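Local coordinates for 70 kDa peptidylprolyl isomerase, putative (Plasmodium falciparum, PDB 2FBN), which probably binds the C-terminal pentapeptide of Hsp90 through its tetratricopeptide repeat domain, as part of a putative FK506-binding peptidylprolyl isomerase, at residues Glu63-Phe68 with Ile88-Asn93; Lys82-Glu87 with Leu115-Asn120; Asn46-Phe49 with Asn55-Ile58. One frame throughout, in Å; residues are numbered along the deposited sequence.

In the fold
The three contacts join four successive helices of an all-helical domain. Contact 3 lies nearest the start, in the bend from helix 31-50 to helix 54-66. Contact 1 carries helix 54-66 on to helix 77-100, and contact 2 joins that long helix to the end of helix 104-117. Contacts 1 and 2 share helix 77-100 and have centres about 10 Å apart; the ring of Phe68 packs on Lys83 and Ile86, and Ile88 on Asp118. Contacts 1 and 3 share helix 54-66, with centres about 12 Å apart, and Asn93 packs on Asn46. Contacts 2 and 3 do not touch: their nearest atoms are about 9 Å apart.

Contact 1 of 3, residues Glu63-Phe68 with Ile88-Asn93; sequences EALDFF and ISCNLN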
loop_
_atom_site.group_PDB
_atom_site.type_symbol
_atom_site.label_atom_id
_atom_site.label_comp_id
_atom_site.label_asym_id
_atom_site.label_seq_id
_atom_site.Cartn_x
_atom_site.Cartn_y
_atom_site.Cartn_z
ATOM N N GLU A 63 -5.023 -6.974 8.216
ATOM C CA GLU A 63 -6.281 -6.726 8.938
ATOM C C GLU A 63 -6.101 -5.756 10.122
ATOM O O GLU A 63 -6.915 -4.848 10.325
ATOM C CB GLU A 63 -6.855 -8.052 9.436
ATOM C CG GLU A 63 -7.446 -8.913 8.326
ATOM C CD GLU A 63 -7.961 -10.271 8.825
ATOM O OE1 GLU A 63 -7.767 -10.593 10.016
ATOM O OE2 GLU A 63 -8.564 -11.000 8.004
ATOM N N ALA A 64 -5.048 -5.957 10.918
ATOM C CA ALA A 64 -4.725 -5.040 12.016
ATOM C C ALA A 64 -4.623 -3.588 11.518
ATOM O O ALA A 64 -5.243 -2.669 12.074
ATOM C CB ALA A 64 -3.407 -5.461 12.718
ATOM N N LEU A 65 -3.830 -3.400 10.463
ATOM C CA LEU A 65 -3.626 -2.070 9.872
ATOM C C LEU A 65 -4.915 -1.458 9.311
ATOM O O LEU A 65 -5.090 -0.233 9.337
ATOM C CB LEU A 65 -2.545 -2.116 8.793
ATOM C CG LEU A 65 -1.130 -2.328 9.349
ATOM C CD1 LEU A 65 -0.141 -2.492 8.196
ATOM C CD2 LEU A 65 -0.734 -1.175 10.293
ATOM N N ASP A 66 -5.796 -2.311 8.783
ATOM C CA ASP A 66 -7.089 -1.856 8.235
ATOM C C ASP A 66 -7.954 -1.107 9.266
ATOM O O ASP A 66 -8.743 -0.228 8.899
ATOM C CB ASP A 66 -7.857 -3.043 7.662
ATOM C CG ASP A 66 -7.235 -3.590 6.373
ATOM O OD1 ASP A 66 -6.411 -2.902 5.749
ATOM O OD2 ASP A 66 -7.601 -4.716 5.987
ATOM N N PHE A 67 -7.775 -1.429 10.549
ATOM C CA PHE A 67 -8.477 -0.699 11.616
ATOM C C PHE A 67 -8.103 0.769 11.685
ATOM O O PHE A 67 -8.846 1.557 12.240
ATOM C CB PHE A 67 -8.282 -1.362 12.966
ATOM C CG PHE A 67 -9.205 -2.507 13.176
ATOM C CD1 PHE A 67 -10.542 -2.279 13.507
ATOM C CD2 PHE A 67 -8.757 -3.813 13.010
ATOM C CE1 PHE A 67 -11.424 -3.360 13.689
ATOM C CE2 PHE A 67 -9.625 -4.888 13.186
ATOM C CZ PHE A 67 -10.967 -4.655 13.530
ATOM N N PHE A 68 -6.961 1.126 11.091
ATOM C CA PHE A 68 -6.472 2.501 11.134
ATOM C C PHE A 68 -6.689 3.296 9.844
ATOM O O PHE A 68 -6.238 4.427 9.744
ATOM C CB PHE A 68 -4.996 2.519 11.550
ATOM C CG PHE A 68 -4.772 1.912 12.900
ATOM C CD1 PHE A 68 -5.547 2.331 13.987
ATOM C CD2 PHE A 68 -3.795 0.939 13.093
ATOM C CE1 PHE A 68 -5.363 1.757 15.260
ATOM C CE2 PHE A 68 -3.598 0.377 14.364
ATOM C CZ PHE A 68 -4.388 0.787 15.434
ATOM N N ILE A 88 3.943 0.440 13.703
ATOM C CA ILE A 88 5.364 0.055 13.580
ATOM C C ILE A 88 5.543 -1.463 13.572
ATOM O O ILE A 88 6.230 -2.014 12.700
ATOM C CB ILE A 88 6.216 0.711 14.694
ATOM C CG1 ILE A 88 6.326 2.226 14.434
ATOM C CG2 ILE A 88 7.573 -0.002 14.809
ATOM C CD1 ILE A 88 6.893 3.017 15.597
ATOM N N SER A 89 4.905 -2.150 14.519
ATOM C CA SER A 89 5.026 -3.610 14.622
ATOM C C SER A 89 4.480 -4.354 13.404
ATOM O O SER A 89 5.143 -5.237 12.848
ATOM C CB SER A 89 4.333 -4.126 15.881
ATOM O OG SER A 89 5.009 -3.643 17.023
ATOM N N CYS A 90 3.263 -4.003 13.008
ATOM C CA CYS A 90 2.641 -4.629 11.852
ATOM C C CYS A 90 3.469 -4.406 10.590
ATOM O O CYS A 90 3.685 -5.336 9.813
ATOM C CB CYS A 90 1.259 -4.030 11.630
ATOM S SG CYS A 90 0.086 -4.670 12.837
ATOM N N ASN A 91 3.901 -3.169 10.352
ATOM C CA ASN A 91 4.683 -2.922 9.140
ATOM C C ASN A 91 6.065 -3.580 9.153
ATOM O O ASN A 91 6.525 -4.072 8.120
ATOM C CB ASN A 91 4.764 -1.443 8.829
ATOM C CG ASN A 91 3.467 -0.926 8.235
ATOM O OD1 ASN A 91 3.086 -1.297 7.106
ATOM N ND2 ASN A 91 2.789 -0.071 8.976
ATOM N N LEU A 92 6.721 -3.579 10.311
ATOM C CA LEU A 92 7.998 -4.278 10.437
ATOM C C LEU A 92 7.820 -5.771 10.169
ATOM O O LEU A 92 8.569 -6.378 9.381
ATOM C CB LEU A 92 8.598 -4.075 11.823
ATOM C CG LEU A 92 9.381 -2.809 12.116
ATOM C CD1 LEU A 92 9.656 -2.757 13.611
ATOM C CD2 LEU A 92 10.691 -2.823 11.325
ATOM N N ASN A 93 6.834 -6.372 10.836
ATOM C CA ASN A 93 6.569 -7.803 10.680
ATOM C C ASN A 93 6.185 -8.124 9.236
ATOM O O ASN A 93 6.614 -9.134 8.686
ATOM C CB ASN A 93 5.510 -8.306 11.670
ATOM C CG ASN A 93 5.933 -8.129 13.122
ATOM O OD1 ASN A 93 7.114 -7.903 13.411
ATOM N ND2 ASN A 93 4.968 -8.186 14.036
#
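Two successive helices of the tetratricopeptide repeat domain, 54-66 and 77-100, meet here through Ala64 and Leu65 on one side and Cys90 and Asn91 on the other. The backbones come closest at Leu65 and Cys90, whose CA atoms are 7.1 Å apart. Ala64 offers its methyl to the sulfur, with CB 3.6 Å from Cys90 SG. The cysteine's first torsion (chi1 -76°) turns SG toward Ala64, while its CB meets Leu65. There the isobutyl group fits as a fork: Leu65 CG and CD2 both approach Cys90 CB, CG at 3.7 Å. The other prong, Leu65 CD1, reaches past the cysteine to the amide of Asn91 and comes within 3.6 Å of OD1. Leucine and asparagine lie at a slant to one another, and ND2 of Asn91 stands 3.9 Å from both leucine methyls.

No hydrogen bond spans the contact, yet the buried amide is well provided for. Asn91 OD1 is hydrogen-bonded to His110 ND1 of helix 104-117, and ND2 to the backbone oxygen of Glu87, one turn back. These two bonds fix the rotation of the amide, which thus ties helix 77-100 to the next helix while Leu65 packs against it. Leu65 also touches Leu94. Small residues and one branched side chain closing the gap between neighbouring helices suit the close helix stacking of the tetratricopeptide repeat fold.

Contact 2 of 3, residues Lys82-Glu87 with Leu115-Asn120; sequences KKKNIE and LKIDKN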
loop_
_atom_site.group_PDB
_atom_site.type_symbol
_atom_site.label_atom_id
_atom_site.label_comp_id
_atom_site.label_asym_id
_atom_site.label_seq_id
_atom_site.Cartn_x
_atom_site.Cartn_y
_atom_site.Cartn_z
ATOM N N LYS A 82 -0.697 4.309 21.028
ATOM C CA LYS A 82 -0.957 2.886 20.842
ATOM C C LYS A 82 -0.997 2.554 19.349
ATOM O O LYS A 82 -0.423 1.565 18.921
ATOM C CB LYS A 82 -2.255 2.464 21.549
ATOM C CG LYS A 82 -2.165 2.538 23.061
ATOM C CD LYS A 82 -3.369 1.891 23.726
ATOM C CE LYS A 82 -3.292 2.015 25.251
ATOM N NZ LYS A 82 -2.125 1.265 25.796
ATOM N N LYS A 83 -1.657 3.406 18.569
ATOM C CA LYS A 83 -1.748 3.223 17.115
ATOM C C LYS A 83 -0.354 3.173 16.503
ATOM O O LYS A 83 -0.062 2.291 15.698
ATOM C CB LYS A 83 -2.583 4.352 16.490
ATOM C CG LYS A 83 -2.572 4.356 14.970
ATOM C CD LYS A 83 -3.400 5.480 14.391
ATOM C CE LYS A 83 -2.892 5.820 13.001
ATOM N NZ LYS A 83 -3.522 7.061 12.466
ATOM N N LYS A 84 0.503 4.117 16.909
ATOM C CA LYS A 84 1.867 4.223 16.390
ATOM C C LYS A 84 2.648 2.931 16.627
ATOM O O LYS A 84 3.228 2.369 15.701
ATOM C CB LYS A 84 2.597 5.431 17.015
ATOM C CG LYS A 84 3.982 5.629 16.426
ATOM C CD LYS A 84 4.769 6.751 17.104
ATOM C CE LYS A 84 6.265 6.472 17.009
ATOM N NZ LYS A 84 7.049 7.412 17.865
ATOM N N ASN A 85 2.632 2.437 17.864
ATOM C CA ASN A 85 3.284 1.169 18.201
ATOM C C ASN A 85 2.766 -0.026 17.384
ATOM O O ASN A 85 3.554 -0.847 16.892
ATOM C CB ASN A 85 3.144 0.865 19.700
ATOM C CG ASN A 85 3.828 1.905 20.579
ATOM O OD1 ASN A 85 4.679 2.680 20.124
ATOM N ND2 ASN A 85 3.459 1.920 21.854
ATOM N N ILE A 86 1.440 -0.112 17.220
ATOM C CA ILE A 86 0.854 -1.205 16.452
ATOM C C ILE A 86 1.229 -1.068 14.970
ATOM O O ILE A 86 1.528 -2.067 14.322
ATOM C CB ILE A 86 -0.686 -1.288 16.642
ATOM C CG1 ILE A 86 -1.011 -1.654 18.100
ATOM C CG2 ILE A 86 -1.330 -2.298 15.686
ATOM C CD1 ILE A 86 -2.420 -1.230 18.517
ATOM N N GLU A 87 1.221 0.161 14.452
ATOM C CA GLU A 87 1.601 0.392 13.048
ATOM C C GLU A 87 3.065 0.045 12.785
ATOM O O GLU A 87 3.387 -0.589 11.768
ATOM C CB GLU A 87 1.305 1.821 12.627
ATOM C CG GLU A 87 -0.203 2.069 12.524
ATOM C CD GLU A 87 -0.589 3.362 11.826
ATOM O OE1 GLU A 87 0.128 4.376 11.965
ATOM O OE2 GLU A 87 -1.662 3.351 11.182
ATOM N N LEU A 115 9.624 3.659 8.516
ATOM C CA LEU A 115 10.566 4.774 8.515
ATOM C C LEU A 115 9.893 6.136 8.452
ATOM O O LEU A 115 10.408 7.108 9.018
ATOM C CB LEU A 115 11.597 4.596 7.401
ATOM C CG LEU A 115 12.579 3.452 7.679
ATOM C CD1 LEU A 115 13.438 3.176 6.448
ATOM C CD2 LEU A 115 13.436 3.699 8.948
ATOM N N LYS A 116 8.740 6.196 7.792
ATOM C CA LYS A 116 7.932 7.424 7.772
ATOM C C LYS A 116 7.434 7.771 9.174
ATOM O O LYS A 116 7.290 8.950 9.505
ATOM C CB LYS A 116 6.765 7.305 6.783
ATOM C CG LYS A 116 7.214 7.115 5.321
ATOM C CD LYS A 116 6.068 7.302 4.325
ATOM C CE LYS A 116 6.355 6.600 2.986
ATOM N NZ LYS A 116 5.950 5.139 2.997
ATOM N N ILE A 117 7.191 6.748 9.988
ATOM C CA ILE A 117 6.644 6.894 11.346
ATOM C C ILE A 117 7.745 6.995 12.416
ATOM O O ILE A 117 7.581 7.673 13.447
ATOM C CB ILE A 117 5.702 5.702 11.703
ATOM C CG1 ILE A 117 4.483 5.683 10.781
ATOM C CG2 ILE A 117 5.265 5.767 13.164
ATOM C CD1 ILE A 117 3.643 4.378 10.868
ATOM N N ASP A 118 8.861 6.315 12.170
ATOM C CA ASP A 118 9.934 6.184 13.143
ATOM C C ASP A 118 11.246 6.220 12.366
ATOM O O ASP A 118 11.793 5.172 11.972
ATOM C CB ASP A 118 9.770 4.877 13.940
ATOM C CG ASP A 118 10.847 4.682 15.010
ATOM O OD1 ASP A 118 11.487 5.677 15.434
ATOM O OD2 ASP A 118 11.050 3.518 15.424
ATOM N N LYS A 119 11.721 7.441 12.120
ATOM C CA LYS A 119 12.912 7.670 11.300
ATOM C C LYS A 119 14.123 6.948 11.870
ATOM O O LYS A 119 14.363 6.985 13.070
ATOM C CB LYS A 119 13.213 9.168 11.148
ATOM C CG LYS A 119 14.477 9.443 10.331
ATOM C CD LYS A 119 14.385 10.708 9.503
ATOM C CE LYS A 119 15.234 10.582 8.236
ATOM N NZ LYS A 119 14.825 11.572 7.188
ATOM N N ASN A 120 14.868 6.279 10.999
ATOM C CA ASN A 120 16.071 5.558 11.408
ATOM C C ASN A 120 15.814 4.369 12.344
ATOM O O ASN A 120 16.733 3.917 13.034
ATOM C CB ASN A 120 17.116 6.520 12.010
ATOM C CG ASN A 120 17.574 7.585 11.026
ATOM O OD1 ASN A 120 17.323 7.494 9.818
ATOM N ND2 ASN A 120 18.245 8.613 11.544
#
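The flat group in this contact is the carboxylate of Glu87, and Ile117 reaches it obliquely: the methyl CD1 lies 3.7 Å from OE1, well out of the carboxylate plane. From the other side of that plane comes Phe68, whose CB is 3.5 Å from OE2 of Glu87. The two side chains, Glu87 and Ile117, lie nearly perpendicular, and the same CD1 also sits 3.9 Å from Glu87 CB.

Ile117 has a second partner one turn earlier on helix 77-100. Its other methyl, CG2, presses on Lys84 CG at 3.5 Å. The lysine leaves its backbone with CG anti to N (chi1 -176°), and this torsion and the straight chain beyond it lay CG, CD and CE along that methyl. Lys84 runs alongside Ile117, pointing the opposite way, and CE comes 4.0 Å from Ile117 O. The ammonium does not reach Asp118: Lys84 NZ to Asp118 OD1 is 5.3 Å, too long for a salt bridge; any attraction would be weak.

Ile117 also packs on Ile88, so the end of helix 104-117 rests along a run of helix 77-100. This surface contact belongs to the antiparallel pairing of consecutive helices that defines the tetratricopeptide repeat.

Contact 3 of 3, residues Asn46-Phe49 with Asn55-Ile58; sequences NEFF and NEAI
Phe48 leans from helix 31-50 onto Glu56 and Ala57 of helix 54-66, and its side chain can be followed outward atom by atom. CB sits against the start of Ala57, 3.6 Å from the alanine N and 3.8 Å from its CB. With chi1 at -78° the ring is anti to the carbonyl carbon of Phe48, and this lays one face against Glu56, the residue before Ala57. CG is 3.6 Å from Glu56 CB, and CD1 is just as near. On the other flank CD2 looks to the backbone of the same residue, at 3.8 Å from Glu56 O. The far end of the ring, CZ, is still only 4.1 Å from Glu56 CB. Every ring carbon therefore has that one methylene close by: it stands over the ring centre, 13° off the normal, in a CH-pi contact over one face.

Beyond CB the glutamate turns off. Its chain bends about the CB-CG bond and the carboxylate swings off the ring, its plane tilted 45° to it, so it is the aliphatic root of Glu56 that does the packing. The Ala57 methyl faces the roots of both phenylalanines: besides meeting Phe48 CB, Ala57 CB lies 3.8 Å from the backbone N of Phe49, with Phe49 CB a little farther at 4.2 Å. The helices are close, with the CA atoms of Phe48 and Ala57 5.0 Å apart.

The Phe49 ring departs the other way, onto Ile54, Tyr61 and Thr96, while Asn46 OD1 is hydrogen-bonded to the hydroxyl of Tyr61. The contact thus closes the tight bend between helices 31-50 and 54-66, with helix 77-100 packed alongside through Thr96 and Asn93.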
loop_
_atom_site.group_PDB
_atom_site.type_symbol
_atom_site.label_atom_id
_atom_site.label_comp_id
_atom_site.label_asym_id
_atom_site.label_seq_id
_atom_site.Cartn_x
_atom_site.Cartn_y
_atom_site.Cartn_z
ATOM N N ASN A 46 1.402 -12.540 14.897
ATOM C CA ASN A 46 2.626 -12.999 15.573
ATOM C C ASN A 46 2.605 -14.516 15.826
ATOM O O ASN A 46 3.626 -15.200 15.668
ATOM C CB ASN A 46 2.842 -12.242 16.891
ATOM C CG ASN A 46 3.206 -10.783 16.678
ATOM O OD1 ASN A 46 3.556 -10.363 15.567
ATOM N ND2 ASN A 46 3.132 -10.001 17.740
ATOM N N GLU A 47 1.436 -15.036 16.186
ATOM C CA GLU A 47 1.281 -16.481 16.442
ATOM C C GLU A 47 1.479 -17.320 15.180
ATOM O O GLU A 47 2.181 -18.335 15.206
ATOM C CB GLU A 47 -0.055 -16.770 17.133
ATOM C CG GLU A 47 -0.076 -16.274 18.604
ATOM C CD GLU A 47 1.069 -16.861 19.448
ATOM O OE1 GLU A 47 1.258 -18.102 19.445
ATOM O OE2 GLU A 47 1.787 -16.078 20.107
ATOM N N PHE A 48 0.894 -16.876 14.072
ATOM C CA PHE A 48 1.136 -17.511 12.783
ATOM C C PHE A 48 2.602 -17.403 12.376
ATOM O O PHE A 48 3.167 -18.346 11.821
ATOM C CB PHE A 48 0.277 -16.880 11.681
ATOM C CG PHE A 48 -1.168 -17.335 11.685
ATOM C CD1 PHE A 48 -1.492 -18.687 11.622
ATOM C CD2 PHE A 48 -2.198 -16.403 11.715
ATOM C CE1 PHE A 48 -2.818 -19.109 11.621
ATOM C CE2 PHE A 48 -3.533 -16.812 11.702
ATOM C CZ PHE A 48 -3.839 -18.180 11.661
ATOM N N PHE A 49 3.203 -16.242 12.628
ATOM C CA PHE A 49 4.573 -15.990 12.197
ATOM C C PHE A 49 5.524 -17.008 12.831
ATOM O O PHE A 49 6.345 -17.612 12.140
ATOM C CB PHE A 49 4.994 -14.561 12.531
ATOM C CG PHE A 49 6.387 -14.229 12.083
ATOM C CD1 PHE A 49 6.628 -13.768 10.791
ATOM C CD2 PHE A 49 7.460 -14.407 12.947
ATOM C CE1 PHE A 49 7.938 -13.462 10.372
ATOM C CE2 PHE A 49 8.760 -14.107 12.545
ATOM C CZ PHE A 49 8.997 -13.638 11.256
ATOM N N ASN A 55 1.981 -16.688 5.107
ATOM C CA ASN A 55 0.854 -16.113 4.369
ATOM C C ASN A 55 -0.277 -15.732 5.312
ATOM O O ASN A 55 -0.904 -14.678 5.171
ATOM C CB ASN A 55 0.366 -17.093 3.310
ATOM C CG ASN A 55 1.387 -17.301 2.212
ATOM O OD1 ASN A 55 2.145 -16.388 1.867
ATOM N ND2 ASN A 55 1.407 -18.497 1.649
ATOM N N GLU A 56 -0.520 -16.604 6.286
ATOM C CA GLU A 56 -1.561 -16.394 7.293
ATOM C C GLU A 56 -1.221 -15.188 8.167
ATOM O O GLU A 56 -2.105 -14.374 8.496
ATOM C CB GLU A 56 -1.712 -17.654 8.143
ATOM C CG GLU A 56 -2.315 -18.863 7.379
ATOM C CD GLU A 56 -1.368 -19.560 6.370
ATOM O OE1 GLU A 56 -0.144 -19.270 6.314
ATOM O OE2 GLU A 56 -1.876 -20.428 5.615
ATOM N N ALA A 57 0.059 -15.076 8.541
ATOM C CA ALA A 57 0.530 -13.932 9.319
ATOM C C ALA A 57 0.316 -12.621 8.562
ATOM O O ALA A 57 -0.151 -11.633 9.144
ATOM C CB ALA A 57 1.991 -14.097 9.697
ATOM N N ILE A 58 0.628 -12.635 7.266
ATOM C CA ILE A 58 0.462 -11.444 6.415
ATOM C C ILE A 58 -0.989 -10.945 6.443
ATOM O O ILE A 58 -1.239 -9.749 6.655
ATOM C CB ILE A 58 0.923 -11.725 4.975
ATOM C CG1 ILE A 58 2.458 -11.868 4.947
ATOM C CG2 ILE A 58 0.425 -10.629 4.032
ATOM C CD1 ILE A 58 3.010 -12.488 3.665
#